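Local coordinates for proteolytically activated form of PPO4 Tyrosinase (Agaricus bisporus var. bisporus H97, PDB 4OUA), which catalyses the o-hydroxylation of monophenols and the oxidation of the resulting o-diphenols to o-quinones at a dicopper centre, the first step of melanin synthesis, at residues A[6-11]-A[96-101]; A[13-18]-A[347-352]; A[82-87]-A[231-236]; A[220-225]-A[244-249]. All blocks are in the same frame, centred on the assembly; numbering follows the deposited sequence.

From the N terminus, residues 6-11 open contact 1, which closes at 96-101 and ties the leading loop to helix 86-109. Before that closure, 13-18 opens contact 2, the longest loop, which shuts only at 347-352; contacts 1 and 2 therefore cross, and they touch through Glu98 and Arg15. Contact 3 starts at 82-87, crosses contact 1 and ends at 231-236, joining the start of helix 86-109 to the end of helix 229-233. Contact 4 follows contact 1 in series and crosses contact 3, setting the end of helix 201-224 against the start of helix 246-258. Contacts 3 and 4 are both nested inside contact 2.

Contact 1: residues A[6-11]-A[96-101]; sequences VGPTGG and IYEQIL
Val6 meets Gln99 through its backbone: its N donates to Gln99 OE1 at 2.9 Å, while its CG2 lies 3.7 Å from the same oxygen. Gly7 follows with a second bond, N to Gln99 OE1, also 2.9 Å and straighter than the first, with 149° at the hydrogen. Both donors reach OE1 from one face of the amide plane, that of Gly7 standing well above it. The extended Gln99 chain, with CG anti to its backbone N (chi1 171°), carries the amide out from the helix to this pair of N-H groups and passes the Gly7 carbonyl on the way, its CG 3.6 Å from Gly7 O. Pro8 comes next, nearest to the helix by backbone, and sets its ring against the carboxylate of Glu98, CG lying 3.5 Å from Glu98 OE1. That carboxylate is itself held by Gln128 N at OE2 and by a salt bridge from Arg15 to OE1. An alanine in place of Gln99 would remove the amide and would probably leave the N-H groups of Val6 and Gly7 without their shared acceptor. The chemistry implies a two-bond grip: one side-chain oxygen, Gln99 OE1, accepts from consecutive backbone N-H groups and so fixes the Val6-Gly7 part of the loop to helix 86-109, with Thr9 N and Gln102 adding a further bond.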
# COMPACT_ATOMS: atom_id res chain seq x y z
N VAL A 6 15.11 4.57 -1.00
CA VAL A 6 16.02 3.98 -0.02
C VAL A 6 15.28 3.54 1.25
O VAL A 6 15.85 2.87 2.11
CB VAL A 6 17.13 4.97 0.38
CG1 VAL A 6 18.07 5.20 -0.80
CG2 VAL A 6 16.53 6.28 0.86
N GLY A 7 14.01 3.92 1.35
CA GLY A 7 13.21 3.57 2.50
C GLY A 7 13.36 4.56 3.64
O GLY A 7 14.16 5.49 3.55
N PRO A 8 12.60 4.36 4.72
CA PRO A 8 12.61 5.26 5.88
C PRO A 8 13.93 5.21 6.65
O PRO A 8 14.85 4.50 6.25
CB PRO A 8 11.46 4.73 6.74
CG PRO A 8 11.37 3.29 6.39
CD PRO A 8 11.70 3.21 4.93
N THR A 9 14.01 5.98 7.73
CA THR A 9 15.23 6.02 8.54
C THR A 9 14.92 5.71 10.00
O THR A 9 13.76 5.70 10.41
CB THR A 9 15.91 7.39 8.45
OG1 THR A 9 17.20 7.32 9.07
CG2 THR A 9 15.08 8.46 9.14
N GLY A 10 15.96 5.45 10.78
CA GLY A 10 15.81 5.21 12.20
C GLY A 10 15.80 3.74 12.57
O GLY A 10 15.17 3.34 13.55
N GLY A 11 16.51 2.93 11.79
CA GLY A 11 16.60 1.50 12.05
C GLY A 11 15.38 0.74 11.58
O GLY A 11 14.51 1.30 10.91
N ILE A 96 8.75 3.68 -1.01
CA ILE A 96 8.97 5.06 -1.41
C ILE A 96 7.93 5.96 -0.76
O ILE A 96 8.24 7.08 -0.34
CB ILE A 96 8.93 5.24 -2.94
CG1 ILE A 96 9.31 6.67 -3.32
CG2 ILE A 96 7.55 4.89 -3.49
CD1 ILE A 96 10.69 7.08 -2.82
N TYR A 97 6.70 5.47 -0.67
CA TYR A 97 5.62 6.20 -0.02
C TYR A 97 5.91 6.40 1.46
O TYR A 97 5.86 7.52 1.97
CB TYR A 97 4.29 5.47 -0.20
CG TYR A 97 3.11 6.22 0.37
CD1 TYR A 97 2.47 7.20 -0.38
CD2 TYR A 97 2.63 5.95 1.64
CE1 TYR A 97 1.38 7.89 0.13
CE2 TYR A 97 1.55 6.64 2.16
CZ TYR A 97 0.93 7.60 1.40
OH TYR A 97 -0.15 8.28 1.91
N GLU A 98 6.22 5.30 2.14
CA GLU A 98 6.58 5.33 3.55
C GLU A 98 7.78 6.24 3.79
O GLU A 98 7.84 6.96 4.79
CB GLU A 98 6.89 3.92 4.05
CG GLU A 98 7.24 3.84 5.52
CD GLU A 98 7.63 2.44 5.95
OE1 GLU A 98 8.46 1.81 5.25
OE2 GLU A 98 7.10 1.96 6.97
N GLN A 99 8.73 6.21 2.86
CA GLN A 99 9.91 7.07 2.92
C GLN A 99 9.52 8.55 2.86
O GLN A 99 9.83 9.32 3.76
CB GLN A 99 10.88 6.73 1.79
CG GLN A 99 12.04 7.69 1.64
CD GLN A 99 12.86 7.42 0.40
OE1 GLN A 99 12.97 6.28 -0.06
NE2 GLN A 99 13.44 8.48 -0.17
N ILE A 100 8.86 8.92 1.77
CA ILE A 100 8.42 10.30 1.57
C ILE A 100 7.49 10.76 2.68
O ILE A 100 7.55 11.90 3.13
CB ILE A 100 7.71 10.47 0.22
CG1 ILE A 100 8.69 10.23 -0.93
CG2 ILE A 100 7.08 11.85 0.12
CD1 ILE A 100 9.89 11.16 -0.90
N LEU A 101 6.63 9.85 3.14
CA LEU A 101 5.65 10.17 4.17
C LEU A 101 6.33 10.45 5.51
O LEU A 101 5.86 11.29 6.29
CB LEU A 101 4.64 9.04 4.33
CG LEU A 101 3.44 9.34 5.23
CD1 LEU A 101 2.70 10.57 4.72
CD2 LEU A 101 2.51 8.15 5.29

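Contact 2: residues A[13-18]-A[347-352]; sequences KNRLDI and LNYSYP
Arg15 reaches Tyr349 with its CG anti to the carbonyl carbon (chi1 -61°) and the chain then extended to NE, whereas the CG of Tyr349 lies between its backbone N and carbonyl carbon (chi1 78°). The framework is a short two-stranded parallel sheet, 13-14 beside 349-350, joining the beginning of the chain to its late part; the Tyr349 side chain is on the same face of it as that of Lys13. Just past the strand, Arg15 N donates to Ser350 O at 2.8 Å; Ser350 N to Lys13 O, at 3.1 Å, is weak. The guanidinium lies flat on the Tyr349 ring with planes 7° apart, a stacked cation-pi pair in which CZ is 3.5 Å from the ring centroid. NH2 stands over the centre of the ring, while NE lies 3.3 Å from CD1. Tyr351 approaches the same cation with its ring turned steeply to the guanidinium, and NH1 makes a weak bond to Tyr351 OH. Further partners fix the groups: Glu98 takes NH2 in a salt bridge, and Asp286 bonds the hydroxyls of both tyrosines. The Arg15 side chain is about 8 Å from that of the copper ligand His282, which places this stack near the ligands of the metal site, though not among them. Across the other face of the sheet, Asn14 lays its amide by Ser350 and Pro352, its ND2 held by Asp355. At the end of the pair, Pro352 CD closes on Arg15 O at 3.3 Å.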
# COMPACT_ATOMS: atom_id res chain seq x y z
N LYS A 13 11.96 -0.59 12.17
CA LYS A 13 10.78 -0.47 13.01
C LYS A 13 9.59 -1.21 12.39
O LYS A 13 9.59 -1.51 11.20
CB LYS A 13 10.42 1.00 13.24
CG LYS A 13 11.43 1.76 14.08
CD LYS A 13 11.65 1.07 15.42
CE LYS A 13 12.60 1.86 16.30
NZ LYS A 13 13.91 2.10 15.62
N ASN A 14 8.59 -1.49 13.21
CA ASN A 14 7.43 -2.25 12.76
C ASN A 14 6.32 -1.38 12.18
O ASN A 14 6.05 -0.28 12.66
CB ASN A 14 6.86 -3.09 13.90
CG ASN A 14 7.68 -4.32 14.19
OD1 ASN A 14 8.44 -4.79 13.34
ND2 ASN A 14 7.54 -4.86 15.40
N ARG A 15 5.69 -1.90 11.13
CA ARG A 15 4.45 -1.32 10.63
C ARG A 15 3.31 -1.86 11.49
O ARG A 15 3.02 -3.06 11.46
CB ARG A 15 4.24 -1.66 9.16
CG ARG A 15 5.34 -1.13 8.25
CD ARG A 15 5.13 -1.57 6.81
NE ARG A 15 6.11 -0.96 5.91
CZ ARG A 15 6.21 -1.24 4.62
NH1 ARG A 15 5.39 -2.13 4.07
NH2 ARG A 15 7.13 -0.64 3.88
N LEU A 16 2.68 -0.98 12.26
CA LEU A 16 1.68 -1.41 13.22
C LEU A 16 0.33 -1.71 12.56
O LEU A 16 0.04 -1.22 11.47
CB LEU A 16 1.49 -0.35 14.30
CG LEU A 16 2.74 0.05 15.08
CD1 LEU A 16 2.39 1.04 16.18
CD2 LEU A 16 3.42 -1.18 15.66
N ASP A 17 -0.47 -2.54 13.23
CA ASP A 17 -1.85 -2.76 12.83
C ASP A 17 -2.62 -1.46 13.04
O ASP A 17 -2.53 -0.85 14.11
CB ASP A 17 -2.47 -3.90 13.64
CG ASP A 17 -3.85 -4.28 13.15
OD1 ASP A 17 -4.80 -3.50 13.37
OD2 ASP A 17 -4.00 -5.38 12.57
N ILE A 18 -3.37 -1.04 12.03
CA ILE A 18 -4.08 0.24 12.08
C ILE A 18 -4.99 0.35 13.30
O ILE A 18 -5.25 1.44 13.79
CB ILE A 18 -4.92 0.46 10.80
CG1 ILE A 18 -5.39 1.92 10.72
CG2 ILE A 18 -6.10 -0.49 10.76
CD1 ILE A 18 -4.26 2.92 10.72
N LEU A 347 14.90 -2.10 3.92
CA LEU A 347 14.05 -0.92 3.80
C LEU A 347 13.61 -0.44 5.18
O LEU A 347 12.67 0.34 5.30
CB LEU A 347 12.84 -1.23 2.92
CG LEU A 347 13.18 -1.59 1.47
CD1 LEU A 347 12.00 -2.24 0.77
CD2 LEU A 347 13.65 -0.35 0.71
N ASN A 348 14.32 -0.91 6.20
CA ASN A 348 14.11 -0.45 7.57
C ASN A 348 12.69 -0.63 8.10
O ASN A 348 12.17 0.23 8.79
CB ASN A 348 14.50 1.03 7.69
CG ASN A 348 15.90 1.21 8.24
OD1 ASN A 348 16.65 0.25 8.40
ND2 ASN A 348 16.26 2.45 8.54
N TYR A 349 12.07 -1.76 7.77
CA TYR A 349 10.75 -2.05 8.30
C TYR A 349 10.54 -3.54 8.55
O TYR A 349 11.35 -4.37 8.14
CB TYR A 349 9.66 -1.51 7.37
CG TYR A 349 9.40 -2.36 6.14
CD1 TYR A 349 8.40 -3.33 6.14
CD2 TYR A 349 10.13 -2.18 4.98
CE1 TYR A 349 8.16 -4.10 5.02
CE2 TYR A 349 9.89 -2.94 3.85
CZ TYR A 349 8.90 -3.90 3.88
OH TYR A 349 8.65 -4.67 2.76
N SER A 350 9.45 -3.86 9.24
CA SER A 350 9.09 -5.23 9.55
C SER A 350 7.69 -5.27 10.14
O SER A 350 7.03 -4.24 10.25
CB SER A 350 10.10 -5.86 10.52
OG SER A 350 9.73 -7.18 10.85
N TYR A 351 7.23 -6.46 10.51
CA TYR A 351 5.88 -6.61 11.06
C TYR A 351 5.91 -7.25 12.44
O TYR A 351 6.76 -8.09 12.72
CB TYR A 351 5.01 -7.42 10.10
CG TYR A 351 4.90 -6.79 8.73
CD1 TYR A 351 3.94 -5.82 8.46
CD2 TYR A 351 5.77 -7.14 7.71
CE1 TYR A 351 3.85 -5.24 7.21
CE2 TYR A 351 5.69 -6.56 6.46
CZ TYR A 351 4.72 -5.61 6.22
OH TYR A 351 4.63 -5.03 4.97
N PRO A 352 4.98 -6.84 13.31
CA PRO A 352 4.91 -7.28 14.70
C PRO A 352 4.60 -8.77 14.84
O PRO A 352 4.70 -9.32 15.94
CB PRO A 352 3.77 -6.44 15.28
CG PRO A 352 2.95 -6.04 14.11
CD PRO A 352 3.91 -5.88 12.98

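Contact 3: residues A[82-87]-A[231-236]; sequences SQVLFP and AFSNHG
Asn234 lies against the peptide between Ser82 and Gln83, its CB 3.3 Å from Gln83 N and its CG 3.7 Å from Ser82 C. The torsion that sets CG between the backbone N and the carbonyl carbon (chi1 58°) places CG over that peptide. Its OD1 faces Ser82 O, two acceptors 3.2 Å apart and not bonded. An alanine at Asn234 would keep CB in place but lose the amide, and would probably open a gap beside the carbonyl carbon of Ser82. Next to it His235 donates from NE2, near the ring plane, to Ser82 OG; the modelled separation is very short and its exact value doubtful. The buried pair extends into further hydrogen bonds, OG with Glu308 and His235 ND1 with Asp251. Where helix 229-233 ends, Ser233 O lies 3.4 Å from Phe86 CD2, and Ser233 CB is 4.0 Å from Pro87 CD. A type I beta turn from Gln83 to Phe86 feeds the chain into helix 86-109, and the Phe86 side chain is about 5 Å from a bound copper ion, its ring meeting the copper ligands His90 and His250. Helix 246-258 lines the junction, Glu247 accepting from the backbone N of both Ser82 and His235 and Leu246 touching Pro87 and Phe232, while Gln83 meets Leu319 of strand 318-319.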
# COMPACT_ATOMS: atom_id res chain seq x y z
N SER A 82 -0.98 -8.92 -12.89
CA SER A 82 -1.14 -10.13 -13.68
C SER A 82 0.20 -10.70 -14.12
O SER A 82 0.27 -11.46 -15.09
CB SER A 82 -2.03 -9.86 -14.90
OG SER A 82 -3.27 -9.29 -14.51
N GLN A 83 1.26 -10.34 -13.41
CA GLN A 83 2.60 -10.81 -13.74
C GLN A 83 3.40 -11.18 -12.49
O GLN A 83 3.02 -10.83 -11.38
CB GLN A 83 3.35 -9.74 -14.55
CG GLN A 83 3.17 -8.33 -14.02
CD GLN A 83 4.27 -7.40 -14.47
OE1 GLN A 83 5.45 -7.73 -14.36
NE2 GLN A 83 3.90 -6.23 -14.97
N VAL A 84 4.51 -11.88 -12.70
CA VAL A 84 5.30 -12.42 -11.60
C VAL A 84 5.90 -11.35 -10.68
O VAL A 84 6.30 -11.65 -9.55
CB VAL A 84 6.46 -13.29 -12.12
CG1 VAL A 84 5.92 -14.59 -12.71
CG2 VAL A 84 7.28 -12.53 -13.15
N LEU A 85 5.94 -10.11 -11.15
CA LEU A 85 6.59 -9.04 -10.40
C LEU A 85 5.64 -8.29 -9.47
O LEU A 85 6.06 -7.35 -8.79
CB LEU A 85 7.25 -8.05 -11.36
CG LEU A 85 8.43 -8.57 -12.18
CD1 LEU A 85 9.09 -7.44 -12.95
CD2 LEU A 85 9.44 -9.28 -11.27
N PHE A 86 4.38 -8.71 -9.44
CA PHE A 86 3.36 -8.00 -8.66
C PHE A 86 3.77 -7.79 -7.20
O PHE A 86 3.76 -6.67 -6.72
CB PHE A 86 2.03 -8.75 -8.72
CG PHE A 86 1.00 -8.21 -7.77
CD1 PHE A 86 0.28 -7.07 -8.08
CD2 PHE A 86 0.75 -8.84 -6.56
CE1 PHE A 86 -0.67 -6.56 -7.21
CE2 PHE A 86 -0.19 -8.34 -5.68
CZ PHE A 86 -0.90 -7.20 -6.01
N PRO A 87 4.12 -8.88 -6.50
CA PRO A 87 4.48 -8.77 -5.09
C PRO A 87 5.68 -7.86 -4.83
O PRO A 87 5.62 -7.01 -3.94
CB PRO A 87 4.81 -10.22 -4.70
CG PRO A 87 4.06 -11.05 -5.68
CD PRO A 87 4.11 -10.28 -6.96
N ALA A 231 1.64 -19.34 -9.17
CA ALA A 231 0.27 -19.39 -8.67
C ALA A 231 0.06 -18.43 -7.50
O ALA A 231 -1.07 -18.13 -7.13
CB ALA A 231 -0.09 -20.81 -8.26
N PHE A 232 1.16 -17.95 -6.93
CA PHE A 232 1.09 -17.07 -5.77
C PHE A 232 1.26 -15.59 -6.13
O PHE A 232 0.64 -14.73 -5.51
CB PHE A 232 2.16 -17.47 -4.75
CG PHE A 232 2.40 -16.44 -3.68
CD1 PHE A 232 1.56 -16.35 -2.58
CD2 PHE A 232 3.47 -15.56 -3.77
CE1 PHE A 232 1.78 -15.40 -1.60
CE2 PHE A 232 3.69 -14.61 -2.79
CZ PHE A 232 2.85 -14.53 -1.70
N SER A 233 2.05 -15.31 -7.14
CA SER A 233 2.36 -13.94 -7.50
C SER A 233 1.25 -13.16 -8.12
O SER A 233 0.95 -12.08 -7.68
CB SER A 233 3.51 -13.94 -8.45
OG SER A 233 3.52 -15.16 -9.10
N ASN A 234 0.68 -13.68 -9.19
CA ASN A 234 -0.33 -12.96 -9.90
C ASN A 234 -1.56 -13.75 -10.11
O ASN A 234 -1.62 -14.89 -9.79
CB ASN A 234 0.21 -12.53 -11.22
CG ASN A 234 0.67 -13.67 -12.04
OD1 ASN A 234 0.15 -13.93 -13.09
ND2 ASN A 234 1.65 -14.35 -11.57
N HIS A 235 -2.55 -13.11 -10.70
CA HIS A 235 -3.83 -13.71 -10.93
C HIS A 235 -4.08 -14.10 -12.36
O HIS A 235 -4.87 -14.97 -12.60
CB HIS A 235 -4.92 -12.77 -10.47
CG HIS A 235 -4.93 -11.47 -11.18
ND1 HIS A 235 -5.43 -10.32 -10.62
CD2 HIS A 235 -4.51 -11.13 -12.41
CE1 HIS A 235 -5.31 -9.33 -11.48
NE2 HIS A 235 -4.75 -9.79 -12.57
N GLY A 236 -3.40 -13.46 -13.30
CA GLY A 236 -3.80 -13.44 -14.69
C GLY A 236 -4.00 -14.83 -15.15
O GLY A 236 -3.40 -15.68 -14.57

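Contact 4: residues A[220-225]-A[244-249]; sequences YNMLKF and NSLEAV
Asn244 and Met222 carry this junction of two helix ends, in which the last turn of helix 201-224 abuts the capped start of helix 246-258, the helix that supplies the copper ligands His250 and His254. The polar part centres on Asn221 O. Asn244 ND2 donates to it at 2.7 Å, 162° at the hydrogen, with the oxygen close to the plane of the asparagine amide. The donor stands above the carbonyl plane, 60° out of it, and Phe225 N, the helical donor, comes from the opposite face, so the oxygen is gripped from two sides. The other amide atom, OD1, lies 3.6 Å from Asn221 CB. Outside the segments, Asn226 ND2 bonds the carbonyls of Met222 and Asn244, adding a second polar link between them. Capping is the next kind: Ser245 occupies the N-cap, its OG accepting from Ala248 N at 3.0 Å and also bonded to His242 O. The apolar contacts belong to Met222. A bend at chi2 (-93°) places its SD, which lies 3.9 Å from Leu246 CD1. His288 of helix 277-295 touches both Met222 and Leu246. Val249, a helical turn beyond Ser245 and directly before His250, completes the group: its CG2 meets Met222 CB at 3.6 Å.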
# COMPACT_ATOMS: atom_id res chain seq x y z
N TYR A 220 -6.71 -17.05 4.30
CA TYR A 220 -6.14 -18.25 4.89
C TYR A 220 -5.56 -19.18 3.83
O TYR A 220 -4.38 -19.54 3.90
CB TYR A 220 -7.21 -18.99 5.71
CG TYR A 220 -6.71 -20.24 6.40
CD1 TYR A 220 -5.97 -20.17 7.57
CD2 TYR A 220 -7.00 -21.50 5.88
CE1 TYR A 220 -5.52 -21.32 8.20
CE2 TYR A 220 -6.55 -22.65 6.50
CZ TYR A 220 -5.81 -22.55 7.66
OH TYR A 220 -5.36 -23.69 8.28
N ASN A 221 -6.37 -19.54 2.85
CA ASN A 221 -5.94 -20.45 1.79
C ASN A 221 -4.81 -19.88 0.94
O ASN A 221 -4.01 -20.62 0.38
CB ASN A 221 -7.13 -20.81 0.89
CG ASN A 221 -8.23 -21.54 1.64
OD1 ASN A 221 -7.96 -22.41 2.46
ND2 ASN A 221 -9.47 -21.17 1.36
N MET A 222 -4.76 -18.55 0.84
CA MET A 222 -3.72 -17.88 0.07
C MET A 222 -2.37 -18.02 0.75
O MET A 222 -1.37 -18.35 0.11
CB MET A 222 -4.07 -16.41 -0.12
CG MET A 222 -2.98 -15.57 -0.77
SD MET A 222 -1.91 -14.75 0.45
CE MET A 222 -3.13 -13.90 1.45
N LEU A 223 -2.35 -17.78 2.06
CA LEU A 223 -1.12 -17.79 2.84
C LEU A 223 -0.54 -19.20 3.00
O LEU A 223 0.67 -19.40 2.85
CB LEU A 223 -1.37 -17.18 4.21
CG LEU A 223 -1.71 -15.69 4.23
CD1 LEU A 223 -2.15 -15.24 5.61
CD2 LEU A 223 -0.52 -14.86 3.75
N LYS A 224 -1.40 -20.16 3.30
CA LYS A 224 -0.94 -21.51 3.63
C LYS A 224 -0.61 -22.36 2.41
O LYS A 224 0.35 -23.13 2.42
CB LYS A 224 -2.00 -22.23 4.47
CG LYS A 224 -2.24 -21.61 5.83
CD LYS A 224 -2.58 -22.67 6.86
CE LYS A 224 -1.46 -23.68 6.99
NZ LYS A 224 -1.73 -24.72 8.02
N PHE A 225 -1.40 -22.23 1.35
CA PHE A 225 -1.29 -23.15 0.21
C PHE A 225 -0.82 -22.47 -1.07
O PHE A 225 -1.63 -22.10 -1.92
CB PHE A 225 -2.64 -23.84 -0.02
CG PHE A 225 -3.26 -24.38 1.24
CD1 PHE A 225 -2.74 -25.50 1.86
CD2 PHE A 225 -4.36 -23.76 1.80
CE1 PHE A 225 -3.31 -25.99 3.02
CE2 PHE A 225 -4.93 -24.25 2.96
CZ PHE A 225 -4.41 -25.37 3.57
N ASN A 244 -5.92 -18.41 -6.14
CA ASN A 244 -5.43 -18.40 -4.76
C ASN A 244 -4.15 -17.59 -4.63
O ASN A 244 -3.36 -17.79 -3.70
CB ASN A 244 -5.20 -19.84 -4.29
CG ASN A 244 -5.13 -19.95 -2.78
OD1 ASN A 244 -5.83 -19.23 -2.06
ND2 ASN A 244 -4.29 -20.85 -2.28
N SER A 245 -3.94 -16.66 -5.56
CA SER A 245 -2.72 -15.86 -5.58
C SER A 245 -2.80 -14.69 -4.61
O SER A 245 -3.88 -14.30 -4.17
CB SER A 245 -2.44 -15.34 -6.99
OG SER A 245 -3.46 -14.46 -7.42
N LEU A 246 -1.64 -14.12 -4.28
CA LEU A 246 -1.56 -12.95 -3.43
C LEU A 246 -2.35 -11.80 -4.04
O LEU A 246 -2.92 -10.98 -3.32
CB LEU A 246 -0.10 -12.53 -3.23
CG LEU A 246 0.19 -11.31 -2.35
CD1 LEU A 246 0.04 -11.63 -0.87
CD2 LEU A 246 1.58 -10.75 -2.64
N GLU A 247 -2.39 -11.75 -5.36
CA GLU A 247 -3.05 -10.65 -6.07
C GLU A 247 -4.55 -10.86 -6.19
O GLU A 247 -5.33 -9.91 -6.06
CB GLU A 247 -2.44 -10.48 -7.46
CG GLU A 247 -3.00 -9.30 -8.24
CD GLU A 247 -2.41 -9.17 -9.63
OE1 GLU A 247 -1.82 -10.16 -10.12
OE2 GLU A 247 -2.54 -8.09 -10.24
N ALA A 248 -4.95 -12.11 -6.43
CA ALA A 248 -6.37 -12.45 -6.56
C ALA A 248 -7.13 -12.07 -5.29
O ALA A 248 -8.18 -11.43 -5.36
CB ALA A 248 -6.53 -13.93 -6.86
N VAL A 249 -6.60 -12.48 -4.14
CA VAL A 249 -7.18 -12.14 -2.85
C VAL A 249 -7.11 -10.63 -2.63
O VAL A 249 -7.96 -10.05 -1.95
CB VAL A 249 -6.44 -12.86 -1.70
CG1 VAL A 249 -7.03 -12.46 -0.36
CG2 VAL A 249 -6.51 -14.37 -1.90